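Local structure of transcriptional repressor, TetR family (Thermus thermophilus, 3ANP) at residues M154-A166 against L178-L190. The protein binds lauroyl-CoA and, as a TetR-family repressor, controls genes of fatty acid degradation, probably through its helix-turn-helix DNA-binding motif. Residues are numbered along the deposited sequence; the frame is centred on the assembly and turned at random.
With DCC (dodecyl-coa), chain E.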
HETATM    1  N   MSE A 154       2.033  13.799  -5.413  1.00 17.38           N
HETATM    2  CA  MSE A 154       3.283  13.321  -4.832  1.00 19.80           C
HETATM    3  C   MSE A 154       3.075  13.051  -3.343  1.00 18.58           C
HETATM    4  O   MSE A 154       3.615  12.091  -2.793  1.00 20.68           O
HETATM    5  CB  MSE A 154       4.390  14.355  -5.064  1.00 19.66           C
HETATM    6  CG  MSE A 154       4.646  14.555  -6.564  1.00 24.88           C
HETATM    7 SE   MSE A 154       6.218  15.590  -6.977  1.00 35.15          SE
HETATM    8  CE  MSE A 154       5.573  17.335  -6.457  1.00 23.56           C
ATOM      9  N   GLY A 155       2.281  13.903  -2.702  1.00 18.96           N
ATOM     10  CA  GLY A 155       1.971  13.721  -1.293  1.00 19.38           C
ATOM     11  C   GLY A 155       1.201  12.417  -1.113  1.00 18.15           C
ATOM     12  O   GLY A 155       1.473  11.655  -0.187  1.00 18.77           O
ATOM     13  N   ARG A 156       0.248  12.157  -2.006  1.00 16.37           N
ATOM     14  CA  ARG A 156      -0.548  10.926  -1.946  1.00 16.01           C
ATOM     15  C   ARG A 156       0.354   9.701  -2.050  1.00 17.17           C
ATOM     16  O   ARG A 156       0.178   8.725  -1.333  1.00 16.88           O
ATOM     17  CB  ARG A 156      -1.572  10.866  -3.087  1.00 15.77           C
ATOM     18  CG  ARG A 156      -2.389   9.545  -3.114  1.00 21.61           C
ATOM     19  CD  ARG A 156      -3.513   9.522  -4.162  1.00 21.57           C
ATOM     20  NE  ARG A 156      -4.597  10.434  -3.798  1.00 25.61           N
ATOM     21  CZ  ARG A 156      -5.719  10.589  -4.496  1.00 27.01           C
ATOM     22  NH1 ARG A 156      -5.915   9.887  -5.605  1.00 23.47           N
ATOM     23  NH2 ARG A 156      -6.647  11.450  -4.086  1.00 24.70           N
ATOM     24  N   THR A 157       1.313   9.755  -2.966  1.00 14.67           N
ATOM     25  CA  THR A 157       2.238   8.652  -3.172  1.00 14.66           C
ATOM     26  C   THR A 157       3.063   8.344  -1.927  1.00 15.29           C
ATOM     27  O   THR A 157       3.220   7.175  -1.545  1.00 15.18           O
ATOM     28  CB  THR A 157       3.195   8.948  -4.367  1.00 19.49           C
ATOM     29  OG1 THR A 157       2.431   9.049  -5.578  1.00 19.51           O
ATOM     30  CG2 THR A 157       4.226   7.835  -4.518  1.00 20.77           C
ATOM     31  N   LEU A 158       3.589   9.380  -1.289  1.00 13.27           N
ATOM     32  CA  LEU A 158       4.392   9.157  -0.108  1.00 15.05           C
ATOM     33  C   LEU A 158       3.517   8.620   1.016  1.00 16.84           C
ATOM     34  O   LEU A 158       3.940   7.725   1.752  1.00 14.42           O
ATOM     35  CB  LEU A 158       5.110  10.439   0.316  1.00 19.03           C
ATOM     36  CG  LEU A 158       6.201  10.228   1.373  1.00 22.84           C
ATOM     37  CD1 LEU A 158       7.140   9.097   0.938  1.00 24.41           C
ATOM     38  CD2 LEU A 158       6.971  11.529   1.574  1.00 23.58           C
ATOM     39  N   ALA A 159       2.294   9.132   1.141  1.00 15.17           N
ATOM     40  CA  ALA A 159       1.384   8.623   2.178  1.00 17.30           C
ATOM     41  C   ALA A 159       0.999   7.168   1.901  1.00 15.34           C
ATOM     42  O   ALA A 159       0.819   6.378   2.827  1.00 15.32           O
ATOM     43  CB  ALA A 159       0.124   9.487   2.260  1.00 13.66           C
ATOM     44  N   ASP A 160       0.870   6.799   0.630  1.00 15.53           N
ATOM     45  CA  ASP A 160       0.514   5.415   0.302  1.00 16.76           C
ATOM     46  C   ASP A 160       1.634   4.478   0.761  1.00 15.46           C
ATOM     47  O   ASP A 160       1.373   3.379   1.268  1.00 16.64           O
ATOM     48  CB  ASP A 160       0.283   5.242  -1.208  1.00 18.18           C
ATOM     49  CG  ASP A 160      -1.057   5.804  -1.669  1.00 20.40           C
ATOM     50  OD1 ASP A 160      -2.020   5.841  -0.869  1.00 16.72           O
ATOM     51  OD2 ASP A 160      -1.153   6.189  -2.844  1.00 20.06           O
ATOM     52  N   LEU A 161       2.877   4.910   0.567  1.00 15.21           N
ATOM     53  CA  LEU A 161       4.037   4.119   0.986  1.00 17.11           C
ATOM     54  C   LEU A 161       4.062   3.980   2.499  1.00 15.73           C
ATOM     55  O   LEU A 161       4.379   2.909   3.005  1.00 13.61           O
ATOM     56  CB  LEU A 161       5.355   4.762   0.545  1.00 20.29           C
ATOM     57  CG  LEU A 161       5.807   4.466  -0.881  1.00 25.24           C
ATOM     58  CD1 LEU A 161       7.205   5.034  -1.090  1.00 30.45           C
ATOM     59  CD2 LEU A 161       5.821   2.964  -1.104  1.00 25.75           C
ATOM     60  N   TYR A 162       3.762   5.067   3.214  1.00 14.35           N
ATOM     61  CA  TYR A 162       3.733   5.004   4.682  1.00 15.40           C
ATOM     62  C   TYR A 162       2.709   3.940   5.070  1.00 16.13           C
ATOM     63  O   TYR A 162       2.962   3.081   5.927  1.00 16.08           O
ATOM     64  CB  TYR A 162       3.289   6.348   5.312  1.00 12.80           C
ATOM     65  CG  TYR A 162       2.693   6.137   6.700  1.00 17.03           C
ATOM     66  CD1 TYR A 162       3.501   5.785   7.788  1.00 16.20           C
ATOM     67  CD2 TYR A 162       1.313   6.168   6.894  1.00 18.14           C
ATOM     68  CE1 TYR A 162       2.934   5.457   9.039  1.00 15.45           C
ATOM     69  CE2 TYR A 162       0.740   5.842   8.136  1.00 19.28           C
ATOM     70  CZ  TYR A 162       1.555   5.483   9.199  1.00 17.73           C
ATOM     71  OH  TYR A 162       0.980   5.114  10.400  1.00 16.32           O
ATOM     72  N   PHE A 163       1.542   4.011   4.436  1.00 14.98           N
ATOM     73  CA  PHE A 163       0.474   3.057   4.717  1.00 15.90           C
ATOM     74  C   PHE A 163       0.887   1.597   4.542  1.00 16.02           C
ATOM     75  O   PHE A 163       0.698   0.788   5.454  1.00 15.16           O
ATOM     76  CB  PHE A 163      -0.747   3.341   3.832  1.00 13.91           C
ATOM     77  CG  PHE A 163      -1.785   2.255   3.881  1.00 15.10           C
ATOM     78  CD1 PHE A 163      -2.621   2.112   4.980  1.00 14.37           C
ATOM     79  CD2 PHE A 163      -1.881   1.332   2.852  1.00 19.33           C
ATOM     80  CE1 PHE A 163      -3.535   1.052   5.046  1.00 16.72           C
ATOM     81  CE2 PHE A 163      -2.787   0.282   2.919  1.00 16.86           C
ATOM     82  CZ  PHE A 163      -3.608   0.145   4.013  1.00 16.10           C
ATOM     83  N   LEU A 164       1.443   1.245   3.383  1.00 14.86           N
ATOM     84  CA  LEU A 164       1.826  -0.147   3.148  1.00 15.40           C
ATOM     85  C   LEU A 164       2.942  -0.584   4.090  1.00 15.75           C
ATOM     86  O   LEU A 164       2.922  -1.711   4.594  1.00 14.47           O
ATOM     87  CB  LEU A 164       2.259  -0.367   1.699  1.00 16.49           C
ATOM     88  CG  LEU A 164       2.487  -1.826   1.265  1.00 16.87           C
ATOM     89  CD1 LEU A 164       1.212  -2.657   1.447  1.00 18.27           C
ATOM     90  CD2 LEU A 164       2.897  -1.838  -0.201  1.00 19.60           C
ATOM     91  N   SER A 165       3.912   0.295   4.336  1.00 13.80           N
ATOM     92  CA  SER A 165       5.007  -0.051   5.252  1.00 17.16           C
ATOM     93  C   SER A 165       4.510  -0.270   6.682  1.00 16.49           C
ATOM     94  O   SER A 165       4.932  -1.211   7.359  1.00 15.64           O
ATOM     95  CB  SER A 165       6.080   1.046   5.261  1.00 16.46           C
ATOM     96  OG  SER A 165       6.811   1.066   4.042  1.00 20.64           O
ATOM     97  N   ALA A 166       3.626   0.612   7.139  1.00 15.71           N
ATOM     98  CA  ALA A 166       3.089   0.546   8.497  1.00 14.34           C
ATOM     99  C   ALA A 166       2.207  -0.680   8.693  1.00 15.08           C
ATOM    100  O   ALA A 166       2.269  -1.359   9.725  1.00 15.82           O
ATOM    101  CB  ALA A 166       2.293   1.818   8.803  1.00 19.54           C
ATOM    102  N   LEU A 178      10.573   0.294  12.210  1.00 19.68           N
ATOM    103  CA  LEU A 178       9.683   1.042  11.321  1.00 18.89           C
ATOM    104  C   LEU A 178      10.216   2.430  10.982  1.00 18.34           C
ATOM    105  O   LEU A 178      10.059   2.888   9.855  1.00 18.62           O
ATOM    106  CB  LEU A 178       8.272   1.146  11.910  1.00 16.20           C
ATOM    107  CG  LEU A 178       7.211   1.968  11.152  1.00 16.78           C
ATOM    108  CD1 LEU A 178       6.986   1.398   9.746  1.00 13.64           C
ATOM    109  CD2 LEU A 178       5.883   1.964  11.954  1.00 13.18           C
ATOM    110  N   ALA A 179      10.861   3.098  11.939  1.00 14.66           N
ATOM    111  CA  ALA A 179      11.403   4.430  11.678  1.00 18.68           C
ATOM    112  C   ALA A 179      12.390   4.376  10.493  1.00 19.17           C
ATOM    113  O   ALA A 179      12.375   5.246   9.613  1.00 16.52           O
ATOM    114  CB  ALA A 179      12.108   4.964  12.931  1.00 22.00           C
ATOM    115  N   GLU A 180      13.244   3.358  10.490  1.00 15.83           N
ATOM    116  CA  GLU A 180      14.237   3.168   9.425  1.00 19.41           C
ATOM    117  C   GLU A 180      13.545   2.931   8.078  1.00 18.20           C
ATOM    118  O   GLU A 180      13.982   3.426   7.033  1.00 18.73           O
ATOM    119  CB  GLU A 180      15.136   1.971   9.767  1.00 20.72           C
ATOM    120  CG  GLU A 180      16.328   1.735   8.829  1.00 24.89           C
ATOM    121  CD  GLU A 180      15.949   1.058   7.517  1.00 26.68           C
ATOM    122  OE1 GLU A 180      15.047   0.177   7.515  1.00 22.14           O
ATOM    123  OE2 GLU A 180      16.576   1.394   6.488  1.00 30.85           O
ATOM    124  N   GLU A 181      12.467   2.156   8.114  1.00 17.48           N
ATOM    125  CA  GLU A 181      11.701   1.847   6.917  1.00 19.29           C
ATOM    126  C   GLU A 181      11.038   3.101   6.337  1.00 19.32           C
ATOM    127  O   GLU A 181      11.061   3.318   5.129  1.00 18.83           O
ATOM    128  CB  GLU A 181      10.649   0.780   7.256  1.00 21.36           C
ATOM    129  CG  GLU A 181       9.549   0.567   6.219  1.00 23.91           C
ATOM    130  CD  GLU A 181      10.030  -0.129   4.955  1.00 22.98           C
ATOM    131  OE1 GLU A 181      11.094  -0.790   4.982  1.00 22.99           O
ATOM    132  OE2 GLU A 181       9.324  -0.032   3.934  1.00 25.18           O
ATOM    133  N   LEU A 182      10.456   3.938   7.191  1.00 15.83           N
ATOM    134  CA  LEU A 182       9.811   5.146   6.691  1.00 17.91           C
ATOM    135  C   LEU A 182      10.840   6.131   6.156  1.00 17.45           C
ATOM    136  O   LEU A 182      10.585   6.831   5.177  1.00 16.26           O
ATOM    137  CB  LEU A 182       8.940   5.798   7.787  1.00 17.21           C
ATOM    138  CG  LEU A 182       7.733   4.934   8.212  1.00 17.46           C
ATOM    139  CD1 LEU A 182       6.863   5.744   9.159  1.00 16.91           C
ATOM    140  CD2 LEU A 182       6.911   4.485   6.975  1.00 14.40           C
ATOM    141  N   GLU A 183      12.009   6.175   6.790  1.00 18.39           N
ATOM    142  CA  GLU A 183      13.077   7.067   6.346  1.00 19.82           C
ATOM    143  C   GLU A 183      13.524   6.619   4.946  1.00 18.30           C
ATOM    144  O   GLU A 183      13.869   7.446   4.101  1.00 17.28           O
ATOM    145  CB  GLU A 183      14.255   6.994   7.330  1.00 23.29           C
ATOM    146  CG  GLU A 183      15.543   7.686   6.874  1.00 27.93           C
ATOM    147  CD  GLU A 183      15.457   9.207   6.860  1.00 31.38           C
ATOM    148  OE1 GLU A 183      14.595   9.781   7.569  1.00 34.56           O
ATOM    149  OE2 GLU A 183      16.275   9.835   6.152  1.00 28.07           O
ATOM    150  N   LYS A 184      13.523   5.306   4.713  1.00 18.52           N
ATOM    151  CA  LYS A 184      13.893   4.752   3.406  1.00 21.31           C
ATOM    152  C   LYS A 184      12.879   5.208   2.351  1.00 19.80           C
ATOM    153  O   LYS A 184      13.265   5.618   1.254  1.00 18.59           O
ATOM    154  CB  LYS A 184      13.931   3.205   3.452  1.00 20.02           C
ATOM    155  CG  LYS A 184      14.126   2.512   2.076  1.00 25.75           C
ATOM    156  CD  LYS A 184      12.798   2.140   1.372  1.00 23.42           C
ATOM    157  CE  LYS A 184      12.040   1.070   2.171  1.00 28.71           C
ATOM    158  NZ  LYS A 184      10.714   0.691   1.597  1.00 29.63           N
ATOM    159  N   ASN A 185      11.588   5.132   2.678  1.00 17.14           N
ATOM    160  CA  ASN A 185      10.542   5.565   1.738  1.00 16.87           C
ATOM    161  C   ASN A 185      10.710   7.033   1.397  1.00 18.11           C
ATOM    162  O   ASN A 185      10.590   7.446   0.233  1.00 17.25           O
ATOM    163  CB  ASN A 185       9.137   5.384   2.332  1.00 16.70           C
ATOM    164  CG  ASN A 185       8.760   3.936   2.521  1.00 19.40           C
ATOM    165  OD1 ASN A 185       9.328   3.055   1.885  1.00 23.34           O
ATOM    166  ND2 ASN A 185       7.773   3.680   3.386  1.00 16.87           N
ATOM    167  N   LEU A 186      10.952   7.831   2.429  1.00 16.75           N
ATOM    168  CA  LEU A 186      11.131   9.256   2.248  1.00 17.18           C
ATOM    169  C   LEU A 186      12.323   9.582   1.346  1.00 19.16           C
ATOM    170  O   LEU A 186      12.188  10.319   0.377  1.00 19.04           O
ATOM    171  CB  LEU A 186      11.314   9.928   3.602  1.00 14.91           C
ATOM    172  CG  LEU A 186      11.585  11.429   3.526  1.00 21.66           C
ATOM    173  CD1 LEU A 186      10.392  12.133   2.874  1.00 22.40           C
ATOM    174  CD2 LEU A 186      11.828  11.968   4.928  1.00 25.40           C
ATOM    175  N   ARG A 187      13.492   9.043   1.680  1.00 18.40           N
ATOM    176  CA  ARG A 187      14.696   9.288   0.892  1.00 20.80           C
ATOM    177  C   ARG A 187      14.513   8.846  -0.562  1.00 18.60           C
ATOM    178  O   ARG A 187      14.870   9.569  -1.495  1.00 17.06           O
ATOM    179  CB  ARG A 187      15.881   8.522   1.487  1.00 26.43           C
ATOM    180  CG  ARG A 187      16.131   8.780   2.962  1.00 35.50           C
ATOM    181  CD  ARG A 187      16.993  10.000   3.186  1.00 40.32           C
ATOM    182  NE  ARG A 187      18.244   9.916   2.439  1.00 45.71           N
ATOM    183  CZ  ARG A 187      19.274  10.736   2.612  1.00 46.83           C
ATOM    184  NH1 ARG A 187      19.208  11.705   3.516  1.00 48.15           N
ATOM    185  NH2 ARG A 187      20.366  10.596   1.873  1.00 46.31           N
ATOM    186  N   LEU A 188      13.984   7.645  -0.760  1.00 17.34           N
ATOM    187  CA  LEU A 188      13.802   7.154  -2.119  1.00 18.07           C
ATOM    188  C   LEU A 188      12.860   8.011  -2.942  1.00 17.17           C
ATOM    189  O   LEU A 188      13.193   8.372  -4.075  1.00 16.11           O
ATOM    190  CB  LEU A 188      13.322   5.695  -2.127  1.00 20.13           C
ATOM    191  CG  LEU A 188      14.387   4.647  -1.797  1.00 21.90           C
ATOM    192  CD1 LEU A 188      13.813   3.257  -2.034  1.00 23.01           C
ATOM    193  CD2 LEU A 188      15.619   4.860  -2.688  1.00 19.84           C
ATOM    194  N   LEU A 189      11.694   8.363  -2.396  1.00 13.92           N
ATOM    195  CA  LEU A 189      10.775   9.179  -3.180  1.00 15.17           C
ATOM    196  C   LEU A 189      11.237  10.628  -3.299  1.00 16.39           C
ATOM    197  O   LEU A 189      11.082  11.254  -4.349  1.00 17.69           O
ATOM    198  CB  LEU A 189       9.359   9.151  -2.596  1.00 15.81           C
ATOM    199  CG  LEU A 189       8.285   9.517  -3.628  1.00 23.05           C
ATOM    200  CD1 LEU A 189       8.062   8.302  -4.543  1.00 17.85           C
ATOM    201  CD2 LEU A 189       6.963   9.912  -2.944  1.00 21.39           C
ATOM    202  N   LEU A 190      11.804  11.176  -2.231  1.00 17.38           N
ATOM    203  CA  LEU A 190      12.257  12.561  -2.291  1.00 18.93           C
ATOM    204  C   LEU A 190      13.490  12.740  -3.190  1.00 18.81           C
ATOM    205  O   LEU A 190      13.499  13.606  -4.072  1.00 19.65           O
ATOM    206  CB  LEU A 190      12.566  13.079  -0.885  1.00 18.33           C
ATOM    207  CG  LEU A 190      12.957  14.556  -0.721  1.00 21.41           C
ATOM    208  CD1 LEU A 190      11.786  15.440  -1.103  1.00 20.93           C
ATOM    209  CD2 LEU A 190      13.352  14.833   0.736  1.00 22.38           C
TER
HETATM  210  C2  DCC E1000     -13.841  17.010  -8.679  1.00 89.70           C
HETATM  211  C4  DCC E1000     -11.555  16.777  -8.423  1.00 87.58           C
HETATM  212  C5  DCC E1000     -11.600  17.596  -7.304  1.00 88.86           C
HETATM  213  C6  DCC E1000     -12.829  18.108  -6.906  1.00 90.02           C
HETATM  214  C8  DCC E1000      -9.566  16.983  -7.627  1.00 86.57           C
HETATM  215  C10 DCC E1000      -2.469   8.310  10.172  1.00 31.01           C
HETATM  216  C11 DCC E1000      -2.700   7.825  11.604  1.00 33.30           C
HETATM  217  C12 DCC E1000      -2.211   8.860  12.619  1.00 40.65           C
HETATM  218  N9  DCC E1000     -10.286  16.419  -8.594  1.00 84.62           N
HETATM  219  N7  DCC E1000     -10.360  17.703  -6.838  1.00 88.49           N
HETATM  220  N3  DCC E1000     -12.689  16.506  -9.085  1.00 88.95           N
HETATM  221  N1  DCC E1000     -13.922  17.793  -7.617  1.00 90.22           N
HETATM  222  N6  DCC E1000     -12.919  18.895  -5.838  1.00 90.40           N
HETATM  223  C1' DCC E1000      -9.763  15.555  -9.677  1.00 79.00           C
HETATM  224  C2' DCC E1000      -8.397  14.977  -9.316  1.00 77.10           C
HETATM  225  O2' DCC E1000      -7.397  15.994  -9.429  1.00 77.59           O
HETATM  226  C3' DCC E1000      -8.270  14.003 -10.486  1.00 74.77           C
HETATM  227  O3' DCC E1000      -7.879  14.705 -11.668  1.00 77.75           O
HETATM  228  C4' DCC E1000      -9.705  13.492 -10.642  1.00 70.26           C
HETATM  229  O4' DCC E1000     -10.525  14.348  -9.826  1.00 73.25           O
HETATM  230  C5' DCC E1000      -9.766  12.050 -10.136  1.00 59.98           C
HETATM  231  O5' DCC E1000      -9.282  11.972  -8.793  1.00 47.41           O
HETATM  232  P1  DCC E1000      -8.836  10.559  -8.164  1.00 39.40           P
HETATM  233  O11 DCC E1000      -7.999   9.819  -9.133  1.00 37.82           O
HETATM  234  O12 DCC E1000      -8.295  10.813  -6.809  1.00 41.68           O
HETATM  235  O6  DCC E1000     -10.224   9.758  -8.016  1.00 36.21           O
HETATM  236  P2  DCC E1000     -11.142   9.907  -6.703  1.00 34.11           P
HETATM  237  O21 DCC E1000     -12.439   9.613  -7.356  1.00 33.65           O
HETATM  238  O22 DCC E1000     -10.680  11.248  -6.283  1.00 35.84           O
HETATM  239  O7  DCC E1000     -10.487   8.624  -5.983  1.00 30.73           O
HETATM  240  CPA DCC E1000      -9.387   8.743  -5.079  1.00 24.21           C
HETATM  241  CPB DCC E1000      -9.672   7.936  -3.809  1.00 24.22           C
HETATM  242  CP8 DCC E1000     -10.208   6.555  -4.198  1.00 21.19           C
HETATM  243  CP7 DCC E1000     -10.703   8.678  -2.955  1.00 25.19           C
HETATM  244  CP9 DCC E1000      -8.376   7.776  -3.012  1.00 24.55           C
HETATM  245  OP3 DCC E1000      -9.210   5.809  -4.899  1.00 19.49           O
HETATM  246  CP6 DCC E1000     -10.651   5.789  -2.948  1.00 21.28           C
HETATM  247  OP2 DCC E1000     -11.782   5.942  -2.490  1.00 21.24           O
HETATM  248  NP2 DCC E1000      -9.738   4.982  -2.414  1.00 20.16           N
HETATM  249  CP5 DCC E1000     -10.024   4.183  -1.213  1.00 20.48           C
HETATM  250  CP4 DCC E1000      -8.730   3.930  -0.435  1.00 20.11           C
HETATM  251  CP3 DCC E1000      -7.720   3.157  -1.285  1.00 21.38           C
HETATM  252  OP1 DCC E1000      -7.442   3.528  -2.425  1.00 23.64           O
HETATM  253  NP1 DCC E1000      -7.177   2.092  -0.701  1.00 25.10           N
HETATM  254  CP2 DCC E1000      -6.198   1.247  -1.400  1.00 21.81           C
HETATM  255  CP1 DCC E1000      -4.854   1.976  -1.502  1.00 20.26           C
HETATM  256  S   DCC E1000      -4.010   2.162   0.112  1.00 22.38           S
HETATM  257  P3  DCC E1000      -6.789  14.038 -12.648  1.00 79.22           P
HETATM  258  O31 DCC E1000      -5.430  14.582 -12.431  1.00 79.35           O
HETATM  259  O32 DCC E1000      -6.862  12.449 -12.395  1.00 79.46           O
HETATM  260  O33 DCC E1000      -7.332  14.298 -14.141  1.00 80.95           O
HETATM  261  CA1 DCC E1000      -4.539   3.746   0.640  1.00 17.30           C
HETATM  262  CA2 DCC E1000      -3.770   4.447   1.762  1.00 18.51           C
HETATM  263  OA1 DCC E1000      -5.518   4.284   0.122  1.00 19.89           O
HETATM  264  CA3 DCC E1000      -4.087   5.943   1.791  1.00 16.33           C
HETATM  265  CA4 DCC E1000      -3.262   6.687   2.846  1.00 19.60           C
HETATM  266  CA5 DCC E1000      -3.544   6.193   4.267  1.00 18.32           C
HETATM  267  CA6 DCC E1000      -2.875   7.121   5.284  1.00 19.51           C
HETATM  268  CA7 DCC E1000      -3.212   6.707   6.718  1.00 18.92           C
HETATM  269  CA8 DCC E1000      -2.650   7.713   7.725  1.00 22.30           C
HETATM  270  CA9 DCC E1000      -2.927   7.257   9.160  1.00 24.20           C
HETATM  271  O   HOH W   1       6.230   6.611   3.869  1.00 25.34           O
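Ser-165 is the polar hub between these two roughly antiparallel helices. Asn-185 ND2 donates to Ser-165 OG, which lies in the plane of the amide, in a nearly straight bond of 2.9 Å, 172° at the hydrogen. The same OG donates to Glu-181 OE2 at 2.7 Å, on the anti lone pair. Lys-184 NZ closes the circuit from its own helix: it reaches Glu-181 OE2 from above the carboxylate plane, a salt bridge of 2.8 Å, and bonds Asn-185 OD1, fixing which end of the amide faces the serine. Without the Glu-181 carboxylate, as with an alanine here, the Ser-165 hydroxyl would probably lose its acceptor, and Lys-184 and Arg-153 of the second subunit a balancing charge.

Apolar contacts fill the rest. Leu-189 CD2 rests against both Thr-157 CG2 and Leu-158 CB, 3.8 Å from each, and Leu-158, its CG anti to the backbone N (chi1 -168°), extends CD2 to Leu-186 CD1 at 3.7 Å. Leu-182 CD1 sits at the edge of the Tyr-162 ring, in its plane, 3.6 Å from Tyr-162 CD1, while CE2 of that ring touches the acyl chain of the dodecyl-CoA.

Helix 151-172 has the ligand on one flank, where Arg-156 NH1 bonds phosphate oxygen O12, and helix 178-191 on another. Helix 82-99 packs on Leu-158, Leu-182 and Leu-186, its Thr-97 bonding Tyr-162 OH; from the second subunit, Thr-157 bonds Lys-184 and Arg-153 pairs with Glu-181, so the pair forms part of the dimer interface, consistent with the four-helix bundle of TetR-family dimers.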